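Local coordinates for periplasmic binding protein (Xylanimonas cellulosilytica, PDB 4MX8) that probably binds a solute, possibly an iron-siderophore complex, outside the membrane and delivers it to an ABC importer, at residues A15-W21 with T38-V44; L141-T146 with A158-L162; T59-L63 with L148-L152. The contacts are given in a common frame with arbitrary orientation. Numbering follows the deposited sequence.

Contact 1 (A15-W21 with T38-V44)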
loop_
_atom_site.group_PDB
_atom_site.type_symbol
_atom_site.label_atom_id
_atom_site.label_comp_id
_atom_site.label_asym_id
_atom_site.label_seq_id
_atom_site.Cartn_x
_atom_site.Cartn_y
_atom_site.Cartn_z
ATOM N N ALA A 15 27.270 10.876 10.463
ATOM C CA ALA A 15 26.366 10.472 11.545
ATOM C C ALA A 15 25.563 9.183 11.302
ATOM O O ALA A 15 25.533 8.639 10.201
ATOM C CB ALA A 15 25.411 11.630 11.890
ATOM N N THR A 16 24.918 8.700 12.359
ATOM C CA THR A 16 23.884 7.688 12.226
ATOM C C THR A 16 22.576 8.196 12.832
ATOM O O THR A 16 22.562 9.183 13.560
ATOM C CB THR A 16 24.277 6.325 12.864
ATOM O OG1 THR A 16 24.375 6.444 14.293
ATOM C CG2 THR A 16 25.589 5.839 12.302
ATOM N N ALA A 17 21.483 7.520 12.503
ATOM C CA ALA A 17 20.167 7.829 13.031
ATOM C C ALA A 17 19.617 6.544 13.624
ATOM O O ALA A 17 19.689 5.484 12.996
ATOM C CB ALA A 17 19.256 8.323 11.929
ATOM N N SER A 18 19.076 6.635 14.834
ATOM C CA SER A 18 18.593 5.464 15.546
ATOM C C SER A 18 17.145 5.181 15.182
ATOM O O SER A 18 16.295 6.071 15.258
ATOM C CB SER A 18 18.693 5.717 17.032
ATOM O OG SER A 18 19.217 4.581 17.672
ATOM N N TYR A 19 16.860 3.950 14.763
ATOM C CA TYR A 19 15.482 3.578 14.417
ATOM C C TYR A 19 14.977 2.433 15.297
ATOM O O TYR A 19 15.559 1.334 15.300
ATOM C CB TYR A 19 15.336 3.210 12.940
ATOM C CG TYR A 19 13.884 3.042 12.544
ATOM C CD1 TYR A 19 13.044 4.145 12.434
ATOM C CD2 TYR A 19 13.349 1.796 12.285
ATOM C CE1 TYR A 19 11.713 4.008 12.082
ATOM C CE2 TYR A 19 12.017 1.649 11.930
ATOM C CZ TYR A 19 11.198 2.759 11.831
ATOM O OH TYR A 19 9.864 2.636 11.476
ATOM N N THR A 20 13.907 2.707 16.052
ATOM C CA THR A 20 13.373 1.740 17.003
ATOM C C THR A 20 11.896 1.509 16.773
ATOM O O THR A 20 11.102 2.448 16.763
ATOM C CB THR A 20 13.581 2.173 18.445
ATOM O OG1 THR A 20 14.986 2.217 18.724
ATOM C CG2 THR A 20 12.934 1.177 19.382
ATOM N N TRP A 21 11.533 0.244 16.592
ATOM C CA TRP A 21 10.156 -0.105 16.295
ATOM C C TRP A 21 9.770 -1.444 16.916
ATOM O O TRP A 21 10.639 -2.213 17.350
ATOM C CB TRP A 21 9.935 -0.097 14.780
ATOM C CG TRP A 21 10.416 -1.310 14.038
ATOM C CD1 TRP A 21 9.637 -2.304 13.508
ATOM C CD2 TRP A 21 11.771 -1.650 13.709
ATOM N NE1 TRP A 21 10.424 -3.235 12.870
ATOM C CE2 TRP A 21 11.736 -2.857 12.983
ATOM C CE3 TRP A 21 13.009 -1.055 13.965
ATOM C CZ2 TRP A 21 12.890 -3.480 12.517
ATOM C CZ3 TRP A 21 14.157 -1.670 13.498
ATOM C CH2 TRP A 21 14.089 -2.872 12.777
ATOM N N THR A 38 12.961 -3.489 18.581
ATOM C CA THR A 38 14.258 -3.656 17.951
ATOM C C THR A 38 14.841 -2.277 17.612
ATOM O O THR A 38 14.113 -1.355 17.229
ATOM C CB THR A 38 14.102 -4.513 16.680
ATOM O OG1 THR A 38 13.837 -5.875 17.051
ATOM C CG2 THR A 38 15.340 -4.453 15.810
ATOM N N THR A 39 16.149 -2.121 17.772
ATOM C CA THR A 39 16.792 -0.882 17.348
ATOM C C THR A 39 17.869 -1.148 16.304
ATOM O O THR A 39 18.606 -2.126 16.391
ATOM C CB THR A 39 17.425 -0.147 18.519
ATOM O OG1 THR A 39 16.424 0.128 19.508
ATOM C CG2 THR A 39 18.019 1.147 18.045
ATOM N N VAL A 40 17.940 -0.283 15.300
ATOM C CA VAL A 40 18.967 -0.388 14.276
ATOM C C VAL A 40 19.589 0.990 14.059
ATOM O O VAL A 40 18.872 1.995 14.014
ATOM C CB VAL A 40 18.385 -0.947 12.965
ATOM C CG1 VAL A 40 19.410 -0.886 11.860
ATOM C CG2 VAL A 40 17.951 -2.383 13.172
ATOM N N GLU A 41 20.918 1.044 13.966
ATOM C CA GLU A 41 21.591 2.305 13.668
ATOM C C GLU A 41 21.773 2.457 12.157
ATOM O O GLU A 41 22.602 1.774 11.550
ATOM C CB GLU A 41 22.937 2.396 14.381
ATOM C CG GLU A 41 22.888 2.121 15.890
ATOM C CD GLU A 41 22.181 3.213 16.689
ATOM O OE1 GLU A 41 22.138 4.375 16.213
ATOM O OE2 GLU A 41 21.677 2.902 17.799
ATOM N N VAL A 42 20.979 3.353 11.573
ATOM C CA VAL A 42 20.971 3.626 10.141
ATOM C C VAL A 42 21.951 4.736 9.821
ATOM O O VAL A 42 21.934 5.776 10.468
ATOM C CB VAL A 42 19.613 4.188 9.728
ATOM C CG1 VAL A 42 19.528 4.316 8.223
ATOM C CG2 VAL A 42 18.521 3.316 10.236
ATOM N N PRO A 43 22.791 4.541 8.801
ATOM C CA PRO A 43 23.692 5.628 8.407
ATOM C C PRO A 43 22.935 6.781 7.733
ATOM O O PRO A 43 22.043 6.533 6.917
ATOM C CB PRO A 43 24.628 4.947 7.406
ATOM C CG PRO A 43 23.814 3.850 6.825
ATOM C CD PRO A 43 22.971 3.340 7.968
ATOM N N VAL A 44 23.282 8.021 8.076
ATOM C CA VAL A 44 22.719 9.199 7.405
ATOM C C VAL A 44 23.417 9.471 6.069
ATOM O O VAL A 44 24.625 9.282 5.954
ATOM C CB VAL A 44 22.843 10.440 8.279
ATOM C CG1 VAL A 44 22.269 11.631 7.568
ATOM C CG2 VAL A 44 22.142 10.222 9.602
HETATM O O HOH W 1 22.470 7.226 16.887
#
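This contact is an antiparallel pairing of two strands, the arms of the beta hairpin formed by strands 16-24 and 35-43, which lies against the outside of the lobe containing helix 137-152. The short strand axes approach to 4.4 Å with their directions 148° apart. Ala17 with Val42, Tyr19 with Val40 and Trp21 with Thr38 are hydrogen-bonded pairs, each closed by two backbone bonds: Ala17 N to Val42 O is 2.7 Å and Val42 N to Ala17 O 2.9 Å, for instance. Beyond the Ala17-Val42 end, Val44 N bonds to Ala15 O at 3.2 Å.

The side chains of these three pairs share one face, which rests on the lobe. Beta-branched Val40 and Val42 suit the extended backbone, and their compact apolar shape, like that of small Ala17, suits close packing; Val42 reaches Phe147 and Val151 of helix 137-152. Trp21 lays a ring face over Thr38, whose CB sits 4.3 Å from the centroid of the six-membered ring in a CH-pi contact. Its edge meets Val40, with Trp21 CZ3 3.9 Å from Val40 CG2.

The other face carries Ser18, Thr20, Thr39 and Glu41, polar residues fit for solvent. Ser18 OG donates to Glu41 OE2 at 3.0 Å, and Thr20 OG1 and Thr39 OG1 are hydrogen-bonded at 2.7 Å. A water donates to Glu41 OE1 at 2.9 Å and has a weak link to Thr16 OG1.

The chemistry thus divides by face: a mostly apolar and aromatic side, with a hydrogen bond from Trp21 NE1 to Asp130, packs the hairpin on the lobe, while hydroxyls and a carboxylate cross-link the strands on the side turned to solvent.

Contact 2 (L141-T146 with A158-L162)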
loop_
_atom_site.group_PDB
_atom_site.type_symbol
_atom_site.label_atom_id
_atom_site.label_comp_id
_atom_site.label_asym_id
_atom_site.label_seq_id
_atom_site.Cartn_x
_atom_site.Cartn_y
_atom_site.Cartn_z
ATOM N N LEU A 141 2.393 6.801 6.988
ATOM C CA LEU A 141 2.814 7.774 5.978
ATOM C C LEU A 141 3.666 8.870 6.610
ATOM O O LEU A 141 4.735 9.205 6.107
ATOM C CB LEU A 141 1.605 8.394 5.278
ATOM C CG LEU A 141 1.925 9.440 4.209
ATOM C CD1 LEU A 141 2.673 8.775 3.108
ATOM C CD2 LEU A 141 0.677 10.072 3.653
ATOM N N GLU A 142 3.198 9.403 7.733
ATOM C CA GLU A 142 3.882 10.508 8.397
ATOM C C GLU A 142 5.216 10.075 9.005
ATOM O O GLU A 142 6.248 10.711 8.788
ATOM C CB GLU A 142 2.981 11.121 9.455
ATOM C CG GLU A 142 3.622 12.179 10.320
ATOM C CD GLU A 142 2.575 12.866 11.184
ATOM O OE1 GLU A 142 1.547 12.208 11.485
ATOM O OE2 GLU A 142 2.760 14.055 11.543
ATOM N N GLN A 143 5.204 8.979 9.752
ATOM C CA GLN A 143 6.431 8.525 10.391
ATOM C C GLN A 143 7.490 8.090 9.394
ATOM O O GLN A 143 8.605 8.598 9.429
ATOM C CB GLN A 143 6.142 7.456 11.437
ATOM C CG GLN A 143 5.151 7.964 12.487
ATOM C CD GLN A 143 4.910 6.967 13.598
ATOM O OE1 GLN A 143 5.802 6.186 13.952
ATOM N NE2 GLN A 143 3.697 6.989 14.164
ATOM N N ASN A 144 7.151 7.174 8.499
ATOM C CA ASN A 144 8.119 6.749 7.497
ATOM C C ASN A 144 8.707 7.888 6.642
ATOM O O ASN A 144 9.914 7.906 6.342
ATOM C CB ASN A 144 7.536 5.651 6.621
ATOM C CG ASN A 144 7.339 4.368 7.376
ATOM O OD1 ASN A 144 7.860 4.197 8.479
ATOM N ND2 ASN A 144 6.591 3.447 6.788
ATOM N N THR A 145 7.871 8.849 6.269
ATOM C CA THR A 145 8.349 9.924 5.423
ATOM C C THR A 145 9.272 10.863 6.193
ATOM O O THR A 145 10.300 11.307 5.683
ATOM C CB THR A 145 7.203 10.688 4.800
ATOM O OG1 THR A 145 6.390 9.761 4.086
ATOM C CG2 THR A 145 7.716 11.744 3.846
ATOM N N THR A 146 8.911 11.164 7.428
ATOM C CA THR A 146 9.789 11.968 8.255
ATOM C C THR A 146 11.113 11.254 8.497
ATOM O O THR A 146 12.174 11.848 8.336
ATOM C CB THR A 146 9.159 12.288 9.590
ATOM O OG1 THR A 146 7.936 13.000 9.375
ATOM C CG2 THR A 146 10.078 13.129 10.377
ATOM N N ALA A 158 10.562 16.446 3.104
ATOM C CA ALA A 158 9.617 15.557 3.758
ATOM C C ALA A 158 8.468 16.363 4.349
ATOM O O ALA A 158 7.294 16.008 4.196
ATOM C CB ALA A 158 10.312 14.746 4.816
ATOM N N GLU A 159 8.822 17.456 5.022
ATOM C CA GLU A 159 7.843 18.391 5.572
ATOM C C GLU A 159 6.935 18.860 4.445
ATOM O O GLU A 159 5.725 18.950 4.600
ATOM C CB GLU A 159 8.564 19.573 6.218
ATOM C CG GLU A 159 7.670 20.547 6.946
ATOM C CD GLU A 159 8.460 21.465 7.868
ATOM O OE1 GLU A 159 9.360 20.948 8.572
ATOM O OE2 GLU A 159 8.191 22.693 7.888
ATOM N N SER A 160 7.538 19.112 3.290
ATOM C CA SER A 160 6.799 19.614 2.150
ATOM C C SER A 160 5.826 18.620 1.542
ATOM O O SER A 160 4.686 18.993 1.279
ATOM C CB SER A 160 7.733 20.119 1.066
ATOM O OG SER A 160 6.977 20.361 -0.103
ATOM N N VAL A 161 6.262 17.382 1.293
ATOM C CA VAL A 161 5.358 16.422 0.655
ATOM C C VAL A 161 4.206 16.037 1.578
ATOM O O VAL A 161 3.080 15.847 1.116
ATOM C CB VAL A 161 6.059 15.177 0.084
ATOM C CG1 VAL A 161 7.064 15.576 -0.927
ATOM C CG2 VAL A 161 6.720 14.405 1.164
ATOM N N LEU A 162 4.477 15.958 2.880
ATOM C CA LEU A 162 3.420 15.676 3.846
ATOM C C LEU A 162 2.346 16.785 3.837
ATOM O O LEU A 162 1.142 16.499 3.776
ATOM C CB LEU A 162 3.996 15.409 5.248
ATOM C CG LEU A 162 4.828 14.116 5.362
ATOM C CD1 LEU A 162 5.399 13.872 6.731
ATOM C CD2 LEU A 162 4.028 12.896 4.936
#
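Leu162 pushes its side chain among Leu141, Glu142, Thr145 and Thr146, a knob-into-hole fit between two neighbouring helices. Its helix, 155-179, is the long one that runs between the two lobes, as in TroA-like binding proteins, and helix 137-152 precedes it across a short turn. In this helical hairpin the short axes lie 9.7 Å apart at closest approach and run nearly antiparallel, at 155°. A leucine suits the knob because its two methyl groups can reach different walls of the hole. Leu162 CD2 lies 4.1 Å from Leu141 CG and 3.9 Å from Thr145 CB, whereas Leu162 CD1 comes within 3.8 Å of Thr146 OG1.

Nearer the turn the backbones draw together, the CA atoms of Thr146 and Ala158 being 5.8 Å apart. The methyl of Ala158 is small enough to rest on the backbone of helix 137-152, with Ala158 CB 3.5 Å from Thr145 O. Val161 meets the methyl of Thr145 and also touches Val299 and Arg303 of helix 299-309. No hydrogen bond joins the two segments. Thr145 can face apolar neighbours because its hydroxyl bonds one turn back, Thr145 OG1 to Leu141 O at 2.7 Å; Thr146 OG1 likewise bonds to Glu142 O at 2.9 Å.

Contact 3 (T59-L63 with L148-L152)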
loop_
_atom_site.group_PDB
_atom_site.type_symbol
_atom_site.label_atom_id
_atom_site.label_comp_id
_atom_site.label_asym_id
_atom_site.label_seq_id
_atom_site.Cartn_x
_atom_site.Cartn_y
_atom_site.Cartn_z
ATOM N N THR A 59 8.867 6.530 -1.458
ATOM C CA THR A 59 9.207 7.711 -0.674
ATOM C C THR A 59 10.672 8.119 -0.838
ATOM O O THR A 59 10.978 9.316 -0.992
ATOM C CB THR A 59 8.825 7.562 0.811
ATOM O OG1 THR A 59 7.399 7.438 0.917
ATOM C CG2 THR A 59 9.252 8.784 1.591
ATOM N N ILE A 60 11.576 7.139 -0.826
ATOM C CA ILE A 60 12.995 7.457 -1.030
ATOM C C ILE A 60 13.204 8.233 -2.339
ATOM O O ILE A 60 13.918 9.228 -2.363
ATOM C CB ILE A 60 13.906 6.230 -0.937
ATOM C CG1 ILE A 60 13.925 5.725 0.503
ATOM C CG2 ILE A 60 15.300 6.599 -1.293
ATOM C CD1 ILE A 60 14.523 4.356 0.652
ATOM N N GLY A 61 12.536 7.815 -3.405
ATOM C CA GLY A 61 12.627 8.532 -4.658
ATOM C C GLY A 61 12.084 9.949 -4.547
ATOM O O GLY A 61 12.706 10.902 -5.022
ATOM N N ALA A 62 10.927 10.076 -3.900
ATOM C CA ALA A 62 10.224 11.347 -3.802
ATOM C C ALA A 62 10.982 12.388 -2.975
ATOM O O ALA A 62 10.713 13.583 -3.078
ATOM C CB ALA A 62 8.843 11.125 -3.227
ATOM N N LEU A 63 11.916 11.932 -2.146
ATOM C CA LEU A 63 12.708 12.836 -1.326
ATOM C C LEU A 63 14.069 13.057 -1.981
ATOM O O LEU A 63 14.935 13.761 -1.453
ATOM C CB LEU A 63 12.864 12.276 0.092
ATOM C CG LEU A 63 11.605 12.026 0.925
ATOM C CD1 LEU A 63 12.001 11.398 2.234
ATOM C CD2 LEU A 63 10.825 13.309 1.172
ATOM N N LEU A 148 12.675 8.715 6.842
ATOM C CA LEU A 148 13.448 8.698 5.615
ATOM C C LEU A 148 14.013 10.100 5.309
ATOM O O LEU A 148 15.171 10.240 4.911
ATOM C CB LEU A 148 12.614 8.152 4.473
ATOM C CG LEU A 148 12.326 6.649 4.598
ATOM C CD1 LEU A 148 11.332 6.247 3.539
ATOM C CD2 LEU A 148 13.583 5.790 4.470
ATOM N N GLY A 149 13.220 11.136 5.548
ATOM C CA GLY A 149 13.731 12.488 5.480
ATOM C C GLY A 149 15.029 12.717 6.257
ATOM O O GLY A 149 15.982 13.296 5.749
ATOM N N LYS A 150 15.067 12.259 7.499
ATOM C CA LYS A 150 16.273 12.344 8.315
ATOM C C LYS A 150 17.429 11.514 7.728
ATOM O O LYS A 150 18.564 11.987 7.670
ATOM C CB LYS A 150 15.945 11.887 9.732
ATOM C CG LYS A 150 17.075 11.893 10.697
ATOM C CD LYS A 150 16.522 12.146 12.077
ATOM C CE LYS A 150 16.733 10.957 12.975
ATOM N NZ LYS A 150 16.463 11.326 14.396
ATOM N N VAL A 151 17.134 10.290 7.292
ATOM C CA VAL A 151 18.146 9.438 6.679
ATOM C C VAL A 151 18.764 10.090 5.443
ATOM O O VAL A 151 19.982 10.079 5.276
ATOM C CB VAL A 151 17.573 8.061 6.287
ATOM C CG1 VAL A 151 18.594 7.257 5.503
ATOM C CG2 VAL A 151 17.152 7.307 7.523
ATOM N N LEU A 152 17.926 10.666 4.587
ATOM C CA LEU A 152 18.399 11.193 3.311
ATOM C C LEU A 152 18.881 12.637 3.389
ATOM O O LEU A 152 19.323 13.192 2.387
ATOM C CB LEU A 152 17.305 11.078 2.255
ATOM C CG LEU A 152 16.873 9.643 1.962
ATOM C CD1 LEU A 152 15.696 9.610 1.014
ATOM C CD2 LEU A 152 18.017 8.863 1.376
#
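The last turn of helix 54-62, with Leu63 just beyond it, faces residues 148-152 of helix 137-152. The backbones stay apart: the nearest CA atoms are those of Ile60 and Leu148 at 6.8 Å, and of Leu63 and Gly149 at 6.9 Å. Leu63, with phi/psi of -100/2°, leaves helical geometry; its nitrogen makes weak hydrogen bonds to Thr59 O at 3.0 Å and Ile60 O at 3.4 Å. Across the seam, Leu152 N bonds to Leu148 O at 2.8 Å.

Between the backbones lies an apolar seam without a hydrogen bond across it. Leu148 and Leu152, one turn apart, both turn toward residues 59-63. Leu148 CD2 rests 4.0 Å from Ile60 CG1, and Leu148 CD1 lies 3.8 Å from Thr59 CG2.

These helices belong to the N-terminal of the two alpha/beta lobes of a TroA-like binding protein, where helix 54-62 connects strand 49-51 to strand 67-70. Both segments also pack on strand 49-51, Ile60 through Val51 and Leu152 through Ile49, so large aliphatic side chains suit the buried space between helices and strand.

Leu152 CD1 fits between Ile60 CG2 at 3.8 Å and Leu63 CB at 4.0 Å. Leu63 CD1 comes within 3.5 Å of Gly149 N, beside a residue from which no side chain projects, and lies 4.0 Å from Leu148 CB. Thr59 can present its methyl to this seam while its hydroxyl makes a weak hydrogen bond to Val299 N.

How the contacts relate
Helix 137-152 ties the three contacts together. Contacts 2 and 3 use successive parts of it, with centres about 9 Å apart, and interlock directly: Leu63 CD2 lies 3.6 Å from Ala158 CA, and Leu63 CD1 3.8 Å from Thr145 O. Contact 1 covers the same helix from outside the lobe. Its centre is about 14 Å from that of contact 3, where Val44 CG1 lies 3.6 Å from Val151 O, and about 17 Å from that of contact 2, which it touches through Tyr19 and Asn144. In TroA-like proteins solute is bound in the cleft between lobes; all three contacts are structural packing, contact 2 differing in joining helix 137-152 to the interlobe helix.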